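Protein of unknown function with a cupin-like fold (Ralstonia eutropha, PDB 3CJX) is of unknown function but has a cupin-like beta fold and belongs to the ChrR-like cupin family. Local coordinates at residues H18-G26 with W141-G152. Numbering follows the deposited sequence.
Sequences HPFLKALGG and WVDRAIREQDNG. With SO4 (sulfate ion), chain I.
Gln149 and Lys22 meet through two hydrogen bonds. Gln149 OE1 accepts from Lys22 N at 3.0 Å, in the carbonyl plane and on a lone pair, with a nearly straight N-H...O angle of 172°. Gln149 NE2 gives back to Lys22 O, also at 3.0 Å but more bent. One flat amide thus grips both backbone polar groups of a single residue and is fixed in its rotation. With chi2 at -179°, the Gln149 chain runs straight beyond CG and brings the amide to Lys22. Asn151 ND2 donates to Pro19 O at 2.7 Å; the donor stands above the carbonyl plane, while the acceptor lies in the amide plane of Asn151. A sulfate ion, probably from the crystallisation liquor, bridges the far end: its O4 accepts from His18 ND1 and Gly152 N.

Apolar packing fills the middle. Leu21 CB sits 3.7 Å from Trp141 CH2. Leu21 CD1 meets Val142 CG1, and Leu21 CD2 meets Ile146 CG1.

The indole of Trp141 is covered on one face by Leu24 CA, a CH-pi contact 3.5 Å from the six-membered ring centroid, and Gly25 CA makes a CH-pi contact over the five-membered ring. Ala145 CB, of the same helix, lies over the opposite face, and Lys22 O at the edge.

Helix 135-148 ends in a Schellman motif at Asp150, and the chain beyond carries Asn151 and Gly152 to Pro19 and His18. Both amides hold main-chain groups, so the polar join to the loop ahead of strand 30-38 depends on its backbone path; Leu21 and Trp141 supply the apolar part.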
ATOM      1  N   HIS A  18       4.377  15.541   6.670  1.00 35.51           N
ATOM      2  CA  HIS A  18       2.927  15.498   6.871  1.00 36.15           C
ATOM      3  C   HIS A  18       2.573  14.200   7.548  1.00 36.58           C
ATOM      4  O   HIS A  18       3.273  13.207   7.350  1.00 38.64           O
ATOM      5  CB  HIS A  18       2.174  15.563   5.532  1.00 36.26           C
ATOM      6  CG  HIS A  18       2.502  16.771   4.717  1.00 39.56           C
ATOM      7  ND1 HIS A  18       1.910  17.999   4.925  1.00 42.75           N
ATOM      8  CD2 HIS A  18       3.403  16.954   3.723  1.00 38.02           C
ATOM      9  CE1 HIS A  18       2.420  18.882   4.082  1.00 41.18           C
ATOM     10  NE2 HIS A  18       3.325  18.272   3.337  1.00 39.11           N
ATOM     11  N   PRO A  19       1.488  14.182   8.336  1.00 36.58           N
ATOM     12  CA  PRO A  19       1.113  12.921   8.957  1.00 36.70           C
ATOM     13  C   PRO A  19       0.532  11.952   7.948  1.00 36.48           C
ATOM     14  O   PRO A  19       0.029  12.375   6.919  1.00 36.72           O
ATOM     15  CB  PRO A  19       0.041  13.324   9.970  1.00 36.93           C
ATOM     16  CG  PRO A  19      -0.501  14.597   9.499  1.00 36.05           C
ATOM     17  CD  PRO A  19       0.564  15.272   8.690  1.00 37.19           C
ATOM     18  N   PHE A  20       0.618  10.658   8.241  1.00 36.03           N
ATOM     19  CA  PHE A  20       0.047   9.639   7.366  1.00 35.72           C
ATOM     20  C   PHE A  20      -1.476   9.762   7.356  1.00 35.40           C
ATOM     21  O   PHE A  20      -2.087  10.275   8.295  1.00 34.96           O
ATOM     22  CB  PHE A  20       0.435   8.226   7.825  1.00 35.75           C
ATOM     23  CG  PHE A  20       1.806   7.771   7.378  1.00 35.99           C
ATOM     24  CD1 PHE A  20       2.917   8.589   7.487  1.00 37.51           C
ATOM     25  CD2 PHE A  20       1.990   6.476   6.906  1.00 36.88           C
ATOM     26  CE1 PHE A  20       4.174   8.133   7.088  1.00 36.73           C
ATOM     27  CE2 PHE A  20       3.245   6.018   6.513  1.00 38.24           C
ATOM     28  CZ  PHE A  20       4.336   6.850   6.610  1.00 37.30           C
ATOM     29  N   LEU A  21      -2.073   9.314   6.259  1.00 35.73           N
ATOM     30  CA  LEU A  21      -3.517   9.261   6.146  1.00 35.76           C
ATOM     31  C   LEU A  21      -3.918   8.080   7.031  1.00 36.22           C
ATOM     32  O   LEU A  21      -3.349   6.995   6.912  1.00 36.63           O
ATOM     33  CB  LEU A  21      -3.925   9.033   4.688  1.00 35.58           C
ATOM     34  CG  LEU A  21      -3.453  10.109   3.707  1.00 35.20           C
ATOM     35  CD1 LEU A  21      -3.847   9.759   2.274  1.00 30.67           C
ATOM     36  CD2 LEU A  21      -4.025  11.462   4.139  1.00 31.92           C
ATOM     37  N   LYS A  22      -4.869   8.283   7.930  1.00 36.79           N
ATOM     38  CA  LYS A  22      -5.240   7.246   8.888  1.00 36.72           C
ATOM     39  C   LYS A  22      -6.388   6.331   8.468  1.00 36.46           C
ATOM     40  O   LYS A  22      -7.312   6.749   7.770  1.00 35.83           O
ATOM     41  CB  LYS A  22      -5.523   7.877  10.244  1.00 37.15           C
ATOM     42  CG  LYS A  22      -4.364   8.790  10.700  1.00 38.63           C
ATOM     43  CD  LYS A  22      -4.090   8.686  12.178  1.00 42.66           C
ATOM     44  CE  LYS A  22      -2.706   9.230  12.626  1.00 45.38           C
ATOM     45  NZ  LYS A  22      -1.957  10.138  11.690  1.00 47.89           N
ATOM     46  N   ALA A  23      -6.276   5.059   8.852  1.00 36.38           N
ATOM     47  CA  ALA A  23      -7.318   4.067   8.634  1.00 35.97           C
ATOM     48  C   ALA A  23      -7.786   3.894   7.201  1.00 36.29           C
ATOM     49  O   ALA A  23      -8.951   4.134   6.909  1.00 36.86           O
ATOM     50  CB  ALA A  23      -8.518   4.399   9.528  1.00 34.03           C
ATOM     51  N   LEU A  24      -6.890   3.464   6.321  1.00 37.72           N
ATOM     52  CA  LEU A  24      -7.231   3.213   4.908  1.00 38.89           C
ATOM     53  C   LEU A  24      -8.508   2.393   4.760  1.00 39.70           C
ATOM     54  O   LEU A  24      -8.660   1.339   5.402  1.00 39.98           O
ATOM     55  CB  LEU A  24      -6.099   2.463   4.203  1.00 40.40           C
ATOM     56  CG  LEU A  24      -6.271   2.157   2.701  1.00 41.21           C
ATOM     57  CD1 LEU A  24      -6.383   3.468   1.929  1.00 39.32           C
ATOM     58  CD2 LEU A  24      -5.094   1.301   2.178  1.00 38.42           C
ATOM     59  N   GLY A  25      -9.407   2.865   3.891  1.00 40.40           N
ATOM     60  CA  GLY A  25     -10.720   2.240   3.677  1.00 40.68           C
ATOM     61  C   GLY A  25     -11.483   1.984   4.971  1.00 40.94           C
ATOM     62  O   GLY A  25     -12.241   1.018   5.065  1.00 42.34           O
ATOM     63  N   GLY A  26     -11.272   2.838   5.974  1.00 40.76           N
ATOM     64  CA  GLY A  26     -11.914   2.671   7.280  1.00 40.32           C
ATOM     65  C   GLY A  26     -11.380   1.532   8.129  1.00 40.60           C
ATOM     66  O   GLY A  26     -12.059   1.116   9.066  1.00 41.77           O
ATOM     67  N   TRP A 141     -10.089   6.761  -2.054  0.50 35.83           N
ATOM     68  CA  TRP A 141     -10.044   6.888  -0.598  0.50 33.91           C
ATOM     69  C   TRP A 141      -8.988   7.907  -0.203  0.50 35.37           C
ATOM     70  O   TRP A 141      -9.227   8.726   0.690  0.50 36.23           O
ATOM     71  CB  TRP A 141      -9.761   5.565   0.114  0.50 31.25           C
ATOM     72  CG  TRP A 141      -9.701   5.762   1.598  0.50 26.85           C
ATOM     73  CD1 TRP A 141     -10.744   5.726   2.472  0.50 25.03           C
ATOM     74  CD2 TRP A 141      -8.543   6.081   2.369  0.50 23.07           C
ATOM     75  NE1 TRP A 141     -10.302   5.980   3.742  0.50 21.93           N
ATOM     76  CE2 TRP A 141      -8.957   6.212   3.702  0.50 18.36           C
ATOM     77  CE3 TRP A 141      -7.194   6.269   2.057  0.50 23.69           C
ATOM     78  CZ2 TRP A 141      -8.076   6.507   4.721  0.50 23.81           C
ATOM     79  CZ3 TRP A 141      -6.321   6.555   3.066  0.50 23.66           C
ATOM     80  CH2 TRP A 141      -6.758   6.671   4.384  0.50 25.42           C
ATOM     81  N   VAL A 142      -7.829   7.865  -0.863  1.00 36.26           N
ATOM     82  CA  VAL A 142      -6.747   8.819  -0.553  1.00 35.08           C
ATOM     83  C   VAL A 142      -7.226  10.269  -0.688  1.00 35.93           C
ATOM     84  O   VAL A 142      -7.106  11.060   0.249  1.00 36.74           O
ATOM     85  CB  VAL A 142      -5.495   8.627  -1.472  1.00 34.88           C
ATOM     86  CG1 VAL A 142      -4.580   9.874  -1.411  1.00 28.24           C
ATOM     87  CG2 VAL A 142      -4.742   7.316  -1.136  1.00 29.67           C
ATOM     88  N   ASP A 143      -7.795  10.597  -1.843  1.00 36.85           N
ATOM     89  CA  ASP A 143      -8.253  11.965  -2.108  1.00 37.49           C
ATOM     90  C   ASP A 143      -9.342  12.377  -1.127  1.00 38.29           C
ATOM     91  O   ASP A 143      -9.400  13.534  -0.726  1.00 38.51           O
ATOM     92  CB  ASP A 143      -8.725  12.122  -3.557  1.00 36.19           C
ATOM     93  CG  ASP A 143      -7.582  12.042  -4.563  1.00 37.50           C
ATOM     94  OD1 ASP A 143      -6.442  12.442  -4.213  1.00 35.74           O
ATOM     95  OD2 ASP A 143      -7.839  11.601  -5.720  1.00 39.97           O
ATOM     96  N   ARG A 144     -10.192  11.428  -0.742  1.00 39.05           N
ATOM     97  CA  ARG A 144     -11.234  11.680   0.258  1.00 41.00           C
ATOM     98  C   ARG A 144     -10.599  11.838   1.632  1.00 40.08           C
ATOM     99  O   ARG A 144     -11.032  12.680   2.425  1.00 40.48           O
ATOM    100  CB  ARG A 144     -12.295  10.550   0.266  1.00 40.97           C
ATOM    101  CG  ARG A 144     -13.047  10.288   1.636  1.00 50.39           C
ATOM    102  CD  ARG A 144     -14.271   9.321   1.524  1.00 50.26           C
ATOM    103  NE  ARG A 144     -14.054   8.255   0.531  1.00 64.22           N
ATOM    104  CZ  ARG A 144     -14.440   8.291  -0.757  1.00 68.84           C
ATOM    105  NH1 ARG A 144     -15.114   9.334  -1.265  1.00 72.33           N
ATOM    106  NH2 ARG A 144     -14.154   7.261  -1.559  1.00 64.53           N
ATOM    107  N   ALA A 145      -9.583  11.021   1.917  1.00 39.26           N
ATOM    108  CA  ALA A 145      -8.917  11.062   3.221  1.00 38.19           C
ATOM    109  C   ALA A 145      -8.192  12.391   3.414  1.00 38.18           C
ATOM    110  O   ALA A 145      -8.199  12.945   4.511  1.00 37.12           O
ATOM    111  CB  ALA A 145      -7.963   9.887   3.371  1.00 36.83           C
ATOM    112  N   ILE A 146      -7.575  12.888   2.341  1.00 38.36           N
ATOM    113  CA  ILE A 146      -6.862  14.163   2.372  1.00 37.99           C
ATOM    114  C   ILE A 146      -7.814  15.290   2.754  1.00 38.85           C
ATOM    115  O   ILE A 146      -7.464  16.140   3.568  1.00 39.03           O
ATOM    116  CB  ILE A 146      -6.167  14.466   1.020  1.00 38.05           C
ATOM    117  CG1 ILE A 146      -4.960  13.533   0.822  1.00 39.02           C
ATOM    118  CG2 ILE A 146      -5.676  15.906   0.967  1.00 33.47           C
ATOM    119  CD1 ILE A 146      -4.272  13.664  -0.556  1.00 36.69           C
ATOM    120  N   ARG A 147      -9.014  15.284   2.168  1.00 39.65           N
ATOM    121  CA  ARG A 147     -10.054  16.273   2.499  1.00 40.00           C
ATOM    122  C   ARG A 147     -10.567  16.041   3.917  1.00 39.42           C
ATOM    123  O   ARG A 147     -10.396  16.911   4.763  1.00 39.41           O
ATOM    124  CB  ARG A 147     -11.232  16.242   1.508  1.00 39.94           C
ATOM    125  N   GLU A 148     -11.157  14.870   4.177  1.00 39.48           N
ATOM    126  CA  GLU A 148     -11.736  14.544   5.506  1.00 39.81           C
ATOM    127  C   GLU A 148     -10.792  14.752   6.708  1.00 38.61           C
ATOM    128  O   GLU A 148     -11.231  15.234   7.748  1.00 38.15           O
ATOM    129  CB  GLU A 148     -12.331  13.115   5.555  1.00 39.84           C
ATOM    130  CG  GLU A 148     -13.736  12.967   4.977  1.00 43.74           C
ATOM    131  N   GLN A 149      -9.515  14.406   6.559  1.00 37.81           N
ATOM    132  CA  GLN A 149      -8.532  14.538   7.645  1.00 37.06           C
ATOM    133  C   GLN A 149      -7.746  15.860   7.615  1.00 37.69           C
ATOM    134  O   GLN A 149      -6.835  16.075   8.440  1.00 36.46           O
ATOM    135  CB  GLN A 149      -7.558  13.359   7.619  1.00 36.11           C
ATOM    136  CG  GLN A 149      -8.238  12.012   7.721  1.00 35.50           C
ATOM    137  CD  GLN A 149      -7.269  10.848   7.712  1.00 37.15           C
ATOM    138  OE1 GLN A 149      -6.054  11.007   7.883  1.00 38.96           O
ATOM    139  NE2 GLN A 149      -7.806   9.657   7.507  1.00 35.03           N
ATOM    140  N   ASP A 150      -8.089  16.728   6.659  1.00 38.49           N
ATOM    141  CA  ASP A 150      -7.469  18.038   6.518  1.00 39.21           C
ATOM    142  C   ASP A 150      -5.939  17.932   6.402  1.00 38.79           C
ATOM    143  O   ASP A 150      -5.192  18.715   6.984  1.00 38.45           O
ATOM    144  CB  ASP A 150      -7.890  18.905   7.707  1.00 39.85           C
ATOM    145  CG  ASP A 150      -7.373  20.326   7.620  1.00 44.96           C
ATOM    146  OD1 ASP A 150      -7.127  20.816   6.493  1.00 47.01           O
ATOM    147  OD2 ASP A 150      -7.208  20.946   8.696  1.00 48.51           O
ATOM    148  N   ASN A 151      -5.482  16.949   5.637  1.00 38.82           N
ATOM    149  CA  ASN A 151      -4.062  16.694   5.484  1.00 38.23           C
ATOM    150  C   ASN A 151      -3.572  17.466   4.271  1.00 38.56           C
ATOM    151  O   ASN A 151      -4.191  17.394   3.205  1.00 40.13           O
ATOM    152  CB  ASN A 151      -3.838  15.189   5.321  1.00 37.88           C
ATOM    153  CG  ASN A 151      -2.384  14.792   5.451  1.00 36.89           C
ATOM    154  OD1 ASN A 151      -1.501  15.432   4.897  1.00 40.94           O
ATOM    155  ND2 ASN A 151      -2.134  13.722   6.189  1.00 36.40           N
ATOM    156  N   GLY A 152      -2.460  18.185   4.425  1.00 37.68           N
ATOM    157  CA  GLY A 152      -1.895  19.020   3.351  1.00 37.54           C
ATOM    158  C   GLY A 152      -0.775  18.372   2.562  1.00 37.15           C
ATOM    159  O   GLY A 152       0.112  19.048   2.064  1.00 36.97           O
TER
HETATM  160  S   SO4 I 201      -0.323  18.940   7.499  1.00 75.50           S
HETATM  161  O1  SO4 I 201      -1.354  17.994   7.932  1.00 70.75           O
HETATM  162  O2  SO4 I 201       1.025  18.498   7.873  1.00 72.92           O
HETATM  163  O3  SO4 I 201      -0.571  20.253   8.101  1.00 69.59           O
HETATM  164  O4  SO4 I 201      -0.376  19.029   6.043  1.00 76.75           O